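Local atomic coordinates of RNase NGR3 (Nicotiana glutinosa, PDB entry 1VD3), a protein that probably cleaves RNA as a member of the RNase T2 family and holds the nucleotide uridine 2'-phosphate in its active-site pocket. Residues 74-79 with 92-97; 78-83 with 111-116; 62-67 with 107-112. All coordinates share one frame; numbering follows the deposited sequence.

Contact 1 of 3, residues 74-79 with 92-97; sequences STMEKN and RFWSHE. With U2P (phosphoric acid mono-[2-(2,4-dioxo-3,4-dihydro-2H-pyrimidin-1-yl)-4-hydroxy-5-hydroxymethyl-tetrahydro-furan-3-yl] ester), chain B.
M76 and W94 make the tight part of this contact. The thioether bends at chi3 (58°) and sets its methyl over one face of the indole, with M76 CE 3.4 Å from the centroid of the W94 five-membered ring and only 13° off the ring normal, a CH-pi contact. The sulfur follows more loosely: M76 SD stands 4.9 Å from the centroid of the W94 six-membered ring, a Met-aromatic approach. At the root of the same side chain M76 CB meets W94 CZ2 at 3.5 Å, so both ends of the methionine press on the indole. F113 and L117 of helix 109-123 also touch M76, and W94 NE1 is satisfied by the carbonyl O of W80. The E77 side is looser. There E77 CG reaches W94 CH2 at 3.8 Å, and this partly exposed glutamate meets the ring through its aliphatic part rather than its carboxylate. Further along helix 91-102, beyond the packed indole, H96 NE2 donates to O1P of the bound nucleotide in a doubtfully short bond, while E97 OE1 lies 2.6 Å from O3P. E97 OE2 accepts from W46 NE1, and H43, K100 and H101 also bond the ligand. One helix thus carries a buried tryptophan for the core and several residues round the phosphate, in the predicted RNase T2 active site.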
loop_
_atom_site.group_PDB
_atom_site.type_symbol
_atom_site.label_atom_id
_atom_site.label_comp_id
_atom_site.label_asym_id
_atom_site.label_seq_id
_atom_site.Cartn_x
_atom_site.Cartn_y
_atom_site.Cartn_z
ATOM N N SER A 74 -10.749 -10.751 -9.367
ATOM C CA SER A 74 -11.814 -9.755 -9.274
ATOM C C SER A 74 -11.654 -8.882 -8.031
ATOM O O SER A 74 -11.964 -7.692 -8.065
ATOM C CB SER A 74 -13.193 -10.424 -9.271
ATOM O OG SER A 74 -13.397 -11.189 -8.101
ATOM N N THR A 75 -11.169 -9.471 -6.940
ATOM C CA THR A 75 -10.969 -8.721 -5.701
ATOM C C THR A 75 -9.750 -7.823 -5.844
ATOM O O THR A 75 -9.762 -6.669 -5.427
ATOM C CB THR A 75 -10.737 -9.658 -4.498
ATOM O OG1 THR A 75 -11.855 -10.541 -4.356
ATOM C CG2 THR A 75 -10.579 -8.850 -3.212
ATOM N N MET A 76 -8.700 -8.368 -6.446
ATOM C CA MET A 76 -7.466 -7.629 -6.653
ATOM C C MET A 76 -7.670 -6.439 -7.584
ATOM O O MET A 76 -7.032 -5.399 -7.420
ATOM C CB MET A 76 -6.395 -8.566 -7.200
ATOM C CG MET A 76 -5.869 -9.530 -6.147
ATOM S SD MET A 76 -4.799 -10.794 -6.818
ATOM C CE MET A 76 -3.527 -9.769 -7.589
ATOM N N GLU A 77 -8.565 -6.583 -8.557
ATOM C CA GLU A 77 -8.826 -5.478 -9.472
ATOM C C GLU A 77 -9.382 -4.307 -8.679
ATOM O O GLU A 77 -9.230 -3.154 -9.072
ATOM C CB GLU A 77 -9.830 -5.890 -10.554
ATOM C CG GLU A 77 -9.358 -7.043 -11.419
ATOM C CD GLU A 77 -10.321 -7.358 -12.547
ATOM O OE1 GLU A 77 -11.536 -7.464 -12.284
ATOM O OE2 GLU A 77 -9.860 -7.506 -13.697
ATOM N N LYS A 78 -10.015 -4.607 -7.549
ATOM C CA LYS A 78 -10.598 -3.559 -6.719
ATOM C C LYS A 78 -9.763 -3.137 -5.514
ATOM O O LYS A 78 -9.860 -1.996 -5.071
ATOM C CB LYS A 78 -11.994 -3.973 -6.246
ATOM C CG LYS A 78 -13.040 -3.979 -7.352
ATOM C CD LYS A 78 -14.445 -4.043 -6.783
ATOM C CE LYS A 78 -15.492 -3.992 -7.889
ATOM N NZ LYS A 78 -16.881 -3.952 -7.341
ATOM N N ASN A 79 -8.949 -4.043 -4.984
ATOM C CA ASN A 79 -8.137 -3.719 -3.815
ATOM C C ASN A 79 -6.654 -3.532 -4.109
ATOM O O ASN A 79 -5.894 -3.113 -3.230
ATOM C CB ASN A 79 -8.299 -4.795 -2.735
ATOM C CG ASN A 79 -9.717 -4.881 -2.202
ATOM O OD1 ASN A 79 -10.383 -3.865 -2.003
ATOM N ND2 ASN A 79 -10.180 -6.100 -1.956
ATOM N N ARG A 92 -0.060 -6.479 -15.139
ATOM C CA ARG A 92 1.325 -6.048 -15.303
ATOM C C ARG A 92 1.889 -5.622 -13.955
ATOM O O ARG A 92 3.001 -6.001 -13.582
ATOM C CB ARG A 92 1.426 -4.868 -16.279
ATOM C CG ARG A 92 2.827 -4.261 -16.337
ATOM C CD ARG A 92 2.902 -2.989 -17.176
ATOM N NE ARG A 92 2.801 -3.247 -18.610
ATOM C CZ ARG A 92 2.948 -2.312 -19.547
ATOM N NH1 ARG A 92 3.203 -1.057 -19.201
ATOM N NH2 ARG A 92 2.837 -2.631 -20.831
ATOM N N PHE A 93 1.110 -4.823 -13.234
ATOM C CA PHE A 93 1.512 -4.326 -11.925
ATOM C C PHE A 93 1.690 -5.478 -10.935
ATOM O O PHE A 93 2.661 -5.509 -10.178
ATOM C CB PHE A 93 0.466 -3.329 -11.421
ATOM C CG PHE A 93 0.805 -2.695 -10.101
ATOM C CD1 PHE A 93 2.121 -2.368 -9.780
ATOM C CD2 PHE A 93 -0.202 -2.378 -9.195
ATOM C CE1 PHE A 93 2.427 -1.732 -8.572
ATOM C CE2 PHE A 93 0.092 -1.744 -7.987
ATOM C CZ PHE A 93 1.411 -1.420 -7.677
ATOM N N TRP A 94 0.764 -6.429 -10.949
ATOM C CA TRP A 94 0.858 -7.573 -10.046
ATOM C C TRP A 94 2.049 -8.437 -10.422
ATOM O O TRP A 94 2.721 -8.999 -9.557
ATOM C CB TRP A 94 -0.421 -8.414 -10.090
ATOM C CG TRP A 94 -1.643 -7.638 -9.721
ATOM C CD1 TRP A 94 -1.730 -6.638 -8.793
ATOM C CD2 TRP A 94 -2.956 -7.789 -10.271
ATOM N NE1 TRP A 94 -3.011 -6.154 -8.737
ATOM C CE2 TRP A 94 -3.787 -6.842 -9.632
ATOM C CE3 TRP A 94 -3.513 -8.635 -11.241
ATOM C CZ2 TRP A 94 -5.145 -6.712 -9.934
ATOM C CZ3 TRP A 94 -4.864 -8.507 -11.540
ATOM C CH2 TRP A 94 -5.664 -7.551 -10.888
ATOM N N SER A 95 2.306 -8.549 -11.720
ATOM C CA SER A 95 3.434 -9.340 -12.185
ATOM C C SER A 95 4.714 -8.683 -11.686
ATOM O O SER A 95 5.615 -9.351 -11.179
ATOM C CB SER A 95 3.448 -9.404 -13.710
ATOM O OG SER A 95 4.616 -10.058 -14.168
ATOM N N HIS A 96 4.778 -7.364 -11.838
ATOM C CA HIS A 96 5.927 -6.586 -11.410
ATOM C C HIS A 96 6.208 -6.739 -9.917
ATOM O O HIS A 96 7.347 -6.967 -9.519
ATOM C CB HIS A 96 5.705 -5.107 -11.728
ATOM C CG HIS A 96 6.682 -4.197 -11.053
ATOM N ND1 HIS A 96 8.016 -4.150 -11.397
ATOM C CD2 HIS A 96 6.523 -3.313 -10.040
ATOM C CE1 HIS A 96 8.638 -3.278 -10.624
ATOM N NE2 HIS A 96 7.753 -2.755 -9.792
ATOM N N GLU A 97 5.175 -6.590 -9.092
ATOM C CA GLU A 97 5.346 -6.715 -7.650
ATOM C C GLU A 97 5.748 -8.139 -7.275
ATOM O O GLU A 97 6.580 -8.340 -6.390
ATOM C CB GLU A 97 4.060 -6.307 -6.923
ATOM C CG GLU A 97 3.769 -4.809 -7.006
ATOM C CD GLU A 97 4.829 -3.962 -6.311
ATOM O OE1 GLU A 97 5.300 -2.973 -6.913
ATOM O OE2 GLU A 97 5.181 -4.274 -5.153
HETATM O "O5'" U2P B . 9.167 5.549 -4.520
HETATM C "C5'" U2P B . 10.180 4.519 -4.403
HETATM C "C4'" U2P B . 9.757 3.276 -5.199
HETATM O "O4'" U2P B . 10.806 2.208 -5.044
HETATM C "C1'" U2P B . 10.343 0.899 -4.426
HETATM N N1 U2P B . 10.953 0.523 -3.077
HETATM C C6 U2P B . 11.144 1.589 -2.232
HETATM C C5 U2P B . 11.472 1.421 -0.861
HETATM C C4 U2P B . 11.654 0.042 -0.354
HETATM O O4 U2P B . 11.837 -0.200 0.834
HETATM N N3 U2P B . 11.598 -0.994 -1.340
HETATM C C2 U2P B . 11.280 -0.827 -2.709
HETATM O O2 U2P B . 11.297 -1.778 -3.462
HETATM C "C2'" U2P B . 8.819 1.037 -4.637
HETATM O "O2'" U2P B . 8.399 0.619 -5.971
HETATM P P U2P B . 8.192 -0.852 -6.488
HETATM O O1P U2P B . 7.960 -1.371 -7.812
HETATM O O2P U2P B . 9.004 -1.780 -5.642
HETATM O O3P U2P B . 6.845 -1.102 -6.004
HETATM C "C3'" U2P B . 8.553 2.550 -4.550
HETATM O "O3'" U2P B . 7.318 2.843 -5.301
#

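Contact 2 of 3, residues 78-83 with 111-116; sequences KNWPSL and AYFQAA
W80, the first residue to leave helical angles after helix 73-79, brings its CA to 9.0 Å from A116 CA of helix 109-123, and the side chains bridge that gap. With W80 CG trans to the backbone N (chi1 -162°), the indole projects toward the helix and enters with the outer corner of its six-membered ring. W80 CZ3 abuts A116 CB at 3.4 Å and F113 CD2 at 3.5 Å. The F113 ring is tilted against the indole, planes 44° apart and six-membered centroids 5.3 Å apart, with its CE2 above one indole face. Y112 closes from another direction: its CE2 sits at the indole edge, 4.1 Å from W80 CH2, and its hydroxyl is held by the carbonyl O of L45. Elsewhere the indole meets F93 and, edge-to-face, W94, while W80 NE1 gives a weak bond to H43 O. Cutting W80 back to an alanine is likely to open a gap beside A116, F113 and Y112 and leave the F113 ring less firmly held on that side, the H43 carbonyl losing that weak N-H as well. All four touching residues are buried, and both W80 and A116 also rest on I42 of strand 41-48. This is aromatic core packing of the alpha+beta RNase T2 fold, where a helix end and a long helix meet over the central antiparallel sheet.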
loop_
_atom_site.group_PDB
_atom_site.type_symbol
_atom_site.label_atom_id
_atom_site.label_comp_id
_atom_site.label_asym_id
_atom_site.label_seq_id
_atom_site.Cartn_x
_atom_site.Cartn_y
_atom_site.Cartn_z
ATOM N N LYS A 78 -10.015 -4.607 -7.549
ATOM C CA LYS A 78 -10.598 -3.559 -6.719
ATOM C C LYS A 78 -9.763 -3.137 -5.514
ATOM O O LYS A 78 -9.860 -1.996 -5.071
ATOM C CB LYS A 78 -11.994 -3.973 -6.246
ATOM C CG LYS A 78 -13.040 -3.979 -7.352
ATOM C CD LYS A 78 -14.445 -4.043 -6.783
ATOM C CE LYS A 78 -15.492 -3.992 -7.889
ATOM N NZ LYS A 78 -16.881 -3.952 -7.341
ATOM N N ASN A 79 -8.949 -4.043 -4.984
ATOM C CA ASN A 79 -8.137 -3.719 -3.815
ATOM C C ASN A 79 -6.654 -3.532 -4.109
ATOM O O ASN A 79 -5.894 -3.113 -3.230
ATOM C CB ASN A 79 -8.299 -4.795 -2.735
ATOM C CG ASN A 79 -9.717 -4.881 -2.202
ATOM O OD1 ASN A 79 -10.383 -3.865 -2.003
ATOM N ND2 ASN A 79 -10.180 -6.100 -1.956
ATOM N N TRP A 80 -6.250 -3.841 -5.338
ATOM C CA TRP A 80 -4.853 -3.711 -5.749
ATOM C C TRP A 80 -4.803 -3.259 -7.207
ATOM O O TRP A 80 -4.115 -3.858 -8.040
ATOM C CB TRP A 80 -4.150 -5.060 -5.612
ATOM C CG TRP A 80 -2.655 -4.978 -5.588
ATOM C CD1 TRP A 80 -1.870 -4.010 -6.151
ATOM C CD2 TRP A 80 -1.764 -5.915 -4.976
ATOM N NE1 TRP A 80 -0.539 -4.290 -5.922
ATOM C CE2 TRP A 80 -0.449 -5.454 -5.206
ATOM C CE3 TRP A 80 -1.950 -7.104 -4.256
ATOM C CZ2 TRP A 80 0.679 -6.142 -4.740
ATOM C CZ3 TRP A 80 -0.828 -7.790 -3.794
ATOM C CH2 TRP A 80 0.470 -7.304 -4.040
ATOM N N PRO A 81 -5.524 -2.181 -7.535
ATOM C CA PRO A 81 -5.551 -1.674 -8.907
ATOM C C PRO A 81 -4.274 -0.974 -9.347
ATOM O O PRO A 81 -3.460 -0.554 -8.524
ATOM C CB PRO A 81 -6.722 -0.706 -8.873
ATOM C CG PRO A 81 -6.553 -0.080 -7.520
ATOM C CD PRO A 81 -6.279 -1.286 -6.637
ATOM N N SER A 82 -4.095 -0.874 -10.659
ATOM C CA SER A 82 -2.961 -0.152 -11.211
ATOM C C SER A 82 -3.556 1.168 -11.682
ATOM O O SER A 82 -4.533 1.177 -12.426
ATOM C CB SER A 82 -2.354 -0.884 -12.405
ATOM O OG SER A 82 -1.368 -0.069 -13.015
ATOM N N LEU A 83 -2.983 2.281 -11.241
ATOM C CA LEU A 83 -3.487 3.589 -11.635
ATOM C C LEU A 83 -2.600 4.215 -12.703
ATOM O O LEU A 83 -2.789 5.367 -13.085
ATOM C CB LEU A 83 -3.559 4.512 -10.419
ATOM C CG LEU A 83 -4.444 4.021 -9.271
ATOM C CD1 LEU A 83 -4.446 5.054 -8.144
ATOM C CD2 LEU A 83 -5.852 3.777 -9.780
ATOM N N ALA A 111 -0.065 -17.476 -1.752
ATOM C CA ALA A 111 0.083 -17.068 -0.358
ATOM C C ALA A 111 0.491 -15.607 -0.281
ATOM O O ALA A 111 0.056 -14.878 0.612
ATOM C CB ALA A 111 1.130 -17.939 0.339
ATOM N N TYR A 112 1.334 -15.190 -1.223
ATOM C CA TYR A 112 1.811 -13.811 -1.284
ATOM C C TYR A 112 0.651 -12.848 -1.518
ATOM O O TYR A 112 0.483 -11.861 -0.803
ATOM C CB TYR A 112 2.834 -13.656 -2.420
ATOM C CG TYR A 112 3.376 -12.249 -2.576
ATOM C CD1 TYR A 112 4.297 -11.724 -1.663
ATOM C CD2 TYR A 112 2.950 -11.436 -3.621
ATOM C CE1 TYR A 112 4.776 -10.419 -1.792
ATOM C CE2 TYR A 112 3.417 -10.133 -3.759
ATOM C CZ TYR A 112 4.327 -9.631 -2.840
ATOM O OH TYR A 112 4.768 -8.338 -2.968
ATOM N N PHE A 113 -0.150 -13.122 -2.538
ATOM C CA PHE A 113 -1.268 -12.231 -2.814
ATOM C C PHE A 113 -2.363 -12.296 -1.750
ATOM O O PHE A 113 -2.957 -11.274 -1.402
ATOM C CB PHE A 113 -1.819 -12.508 -4.214
ATOM C CG PHE A 113 -0.909 -12.033 -5.306
ATOM C CD1 PHE A 113 0.025 -12.887 -5.880
ATOM C CD2 PHE A 113 -0.938 -10.702 -5.715
ATOM C CE1 PHE A 113 0.923 -12.418 -6.848
ATOM C CE2 PHE A 113 -0.046 -10.224 -6.678
ATOM C CZ PHE A 113 0.886 -11.087 -7.244
ATOM N N GLN A 114 -2.610 -13.485 -1.209
ATOM C CA GLN A 114 -3.632 -13.632 -0.176
ATOM C C GLN A 114 -3.202 -12.855 1.069
ATOM O O GLN A 114 -4.014 -12.211 1.721
ATOM C CB GLN A 114 -3.825 -15.106 0.180
ATOM C CG GLN A 114 -4.974 -15.352 1.138
ATOM C CD GLN A 114 -6.324 -15.107 0.494
ATOM O OE1 GLN A 114 -6.706 -15.798 -0.451
ATOM N NE2 GLN A 114 -7.054 -14.119 1.000
ATOM N N ALA A 115 -1.916 -12.919 1.386
ATOM C CA ALA A 115 -1.378 -12.205 2.536
ATOM C C ALA A 115 -1.650 -10.709 2.390
ATOM O O ALA A 115 -2.138 -10.070 3.315
ATOM C CB ALA A 115 0.125 -12.454 2.654
ATOM N N ALA A 116 -1.333 -10.159 1.221
ATOM C CA ALA A 116 -1.550 -8.740 0.966
ATOM C C ALA A 116 -3.020 -8.387 1.167
ATOM O O ALA A 116 -3.356 -7.400 1.830
ATOM C CB ALA A 116 -1.119 -8.389 -0.453
#

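Contact 3 of 3, residues 62-67 with 107-112; sequences SSLDES and LGERAY
E109 extends straight from the first turn of its helix, CG opposite the backbone N (chi1 -174°) and the chain staying extended through chi2, which carries its carboxylate to the D65 backbone, while L64 turns CD1 against it through chi2 of 74°. D65 N donates to E109 OE1 at 2.9 Å in a nearly straight bond (170°), met on the syn side and somewhat out of the carboxylate plane. The other oxygen, E109 OE2, lies just 2.5 Å from D65 O, a spacing consistent with a proton held by the buried acid. L64 CD1 packs against E109 CD at 3.5 Å, the two side chains crossing at about a right angle. A water donates to E109 OE1 at 2.6 Å and reaches S63 O only weakly. The D65 carboxylate is engaged in its own segment, where S67 OG donates to D65 OD1 at 2.6 Å and a weak bond from S67 N to the same oxygen is consistent with an Asx turn. The contact lies near the surface: it pins the loop between strand 41-48 and helix 73-79 to the start of helix 109-123, with L64 also touching S95 and W98 of helix 91-102.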
loop_
_atom_site.group_PDB
_atom_site.type_symbol
_atom_site.label_atom_id
_atom_site.label_comp_id
_atom_site.label_asym_id
_atom_site.label_seq_id
_atom_site.Cartn_x
_atom_site.Cartn_y
_atom_site.Cartn_z
ATOM N N SER A 62 10.813 -16.767 -12.470
ATOM C CA SER A 62 9.486 -17.084 -11.951
ATOM C C SER A 62 8.429 -16.051 -12.311
ATOM O O SER A 62 8.110 -15.176 -11.505
ATOM C CB SER A 62 9.541 -17.224 -10.430
ATOM O OG SER A 62 8.238 -17.370 -9.890
ATOM N N SER A 63 7.874 -16.163 -13.513
ATOM C CA SER A 63 6.846 -15.237 -13.972
ATOM C C SER A 63 5.543 -15.455 -13.209
ATOM O O SER A 63 5.332 -16.510 -12.608
ATOM C CB SER A 63 6.597 -15.429 -15.468
ATOM O OG SER A 63 6.160 -16.749 -15.737
ATOM N N LEU A 64 4.670 -14.454 -13.239
ATOM C CA LEU A 64 3.388 -14.537 -12.552
ATOM C C LEU A 64 2.433 -15.467 -13.287
ATOM O O LEU A 64 2.160 -15.278 -14.473
ATOM C CB LEU A 64 2.745 -13.151 -12.451
ATOM C CG LEU A 64 1.396 -13.105 -11.724
ATOM C CD1 LEU A 64 1.630 -13.265 -10.229
ATOM C CD2 LEU A 64 0.692 -11.787 -12.002
ATOM N N ASP A 65 1.928 -16.471 -12.578
ATOM C CA ASP A 65 0.977 -17.414 -13.153
ATOM C C ASP A 65 -0.410 -17.073 -12.626
ATOM O O ASP A 65 -0.769 -17.431 -11.505
ATOM C CB ASP A 65 1.336 -18.857 -12.783
ATOM C CG ASP A 65 0.244 -19.844 -13.166
ATOM O OD1 ASP A 65 -0.371 -19.665 -14.235
ATOM O OD2 ASP A 65 0.004 -20.801 -12.403
ATOM N N GLU A 66 -1.176 -16.369 -13.451
ATOM C CA GLU A 66 -2.524 -15.935 -13.106
ATOM C C GLU A 66 -3.467 -17.056 -12.707
ATOM O O GLU A 66 -4.374 -16.851 -11.898
ATOM C CB GLU A 66 -3.137 -15.188 -14.283
ATOM C CG GLU A 66 -2.326 -14.013 -14.755
ATOM C CD GLU A 66 -2.899 -13.414 -16.014
ATOM O OE1 GLU A 66 -4.100 -13.070 -16.004
ATOM O OE2 GLU A 66 -2.151 -13.296 -17.008
ATOM N N SER A 67 -3.271 -18.236 -13.283
ATOM C CA SER A 67 -4.132 -19.365 -12.972
ATOM C C SER A 67 -4.142 -19.663 -11.477
ATOM O O SER A 67 -5.157 -20.089 -10.932
ATOM C CB SER A 67 -3.685 -20.612 -13.745
ATOM O OG SER A 67 -2.406 -21.061 -13.323
ATOM N N LEU A 107 7.290 -16.805 0.129
ATOM C CA LEU A 107 5.889 -17.207 0.042
ATOM C C LEU A 107 5.551 -17.719 -1.349
ATOM O O LEU A 107 6.125 -17.266 -2.340
ATOM C CB LEU A 107 4.971 -16.020 0.340
ATOM C CG LEU A 107 5.010 -15.379 1.727
ATOM C CD1 LEU A 107 4.092 -14.165 1.742
ATOM C CD2 LEU A 107 4.577 -16.392 2.780
ATOM N N GLY A 108 4.614 -18.661 -1.412
ATOM C CA GLY A 108 4.173 -19.183 -2.689
ATOM C C GLY A 108 3.394 -18.052 -3.326
ATOM O O GLY A 108 2.987 -17.122 -2.625
ATOM N N GLU A 109 3.172 -18.111 -4.634
ATOM C CA GLU A 109 2.460 -17.032 -5.306
ATOM C C GLU A 109 1.086 -16.718 -4.714
ATOM O O GLU A 109 0.772 -15.559 -4.436
ATOM C CB GLU A 109 2.315 -17.336 -6.797
ATOM C CG GLU A 109 1.710 -16.187 -7.575
ATOM C CD GLU A 109 1.443 -16.533 -9.024
ATOM O OE1 GLU A 109 2.411 -16.823 -9.758
ATOM O OE2 GLU A 109 0.260 -16.511 -9.423
ATOM N N ARG A 110 0.256 -17.734 -4.519
ATOM C CA ARG A 110 -1.069 -17.474 -3.973
ATOM C C ARG A 110 -1.008 -16.957 -2.533
ATOM O O ARG A 110 -1.796 -16.092 -2.142
ATOM C CB ARG A 110 -1.935 -18.735 -4.044
ATOM C CG ARG A 110 -3.383 -18.480 -3.679
ATOM C CD ARG A 110 -4.223 -19.751 -3.749
ATOM N NE ARG A 110 -5.581 -19.495 -3.282
ATOM C CZ ARG A 110 -6.572 -19.040 -4.043
ATOM N NH1 ARG A 110 -6.376 -18.788 -5.334
ATOM N NH2 ARG A 110 -7.763 -18.820 -3.502
ATOM N N ALA A 111 -0.065 -17.476 -1.752
ATOM C CA ALA A 111 0.083 -17.068 -0.358
ATOM C C ALA A 111 0.491 -15.607 -0.281
ATOM O O ALA A 111 0.056 -14.878 0.612
ATOM C CB ALA A 111 1.130 -17.939 0.339
ATOM N N TYR A 112 1.334 -15.190 -1.223
ATOM C CA TYR A 112 1.811 -13.811 -1.284
ATOM C C TYR A 112 0.651 -12.848 -1.518
ATOM O O TYR A 112 0.483 -11.861 -0.803
ATOM C CB TYR A 112 2.834 -13.656 -2.420
ATOM C CG TYR A 112 3.376 -12.249 -2.576
ATOM C CD1 TYR A 112 4.297 -11.724 -1.663
ATOM C CD2 TYR A 112 2.950 -11.436 -3.621
ATOM C CE1 TYR A 112 4.776 -10.419 -1.792
ATOM C CE2 TYR A 112 3.417 -10.133 -3.759
ATOM C CZ TYR A 112 4.327 -9.631 -2.840
ATOM O OH TYR A 112 4.768 -8.338 -2.968
HETATM O O HOH W 1 4.638 -18.167 -9.636
#

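Following the chain, 62-67 comes first, in the loop after strand 41-48, and the long loop it begins is closed by 107-112 in contact 3. Helix 73-79 and the turn that follows it start contacts 1 and 2, which share K78 and N79. Contact 1 closes soonest, on 92-97 of helix 91-102, and so falls wholly within the span of contact 3. Contact 2 starts inside that span too and ends on the same stretch of helix 109-123, sharing A111 and Y112 with contact 3. F113 joins the three, touching M76 and W94 of contact 1 and L64 of contact 3. Together they tie helices 73-79, 91-102 and 109-123 and the preceding loop into one packed unit.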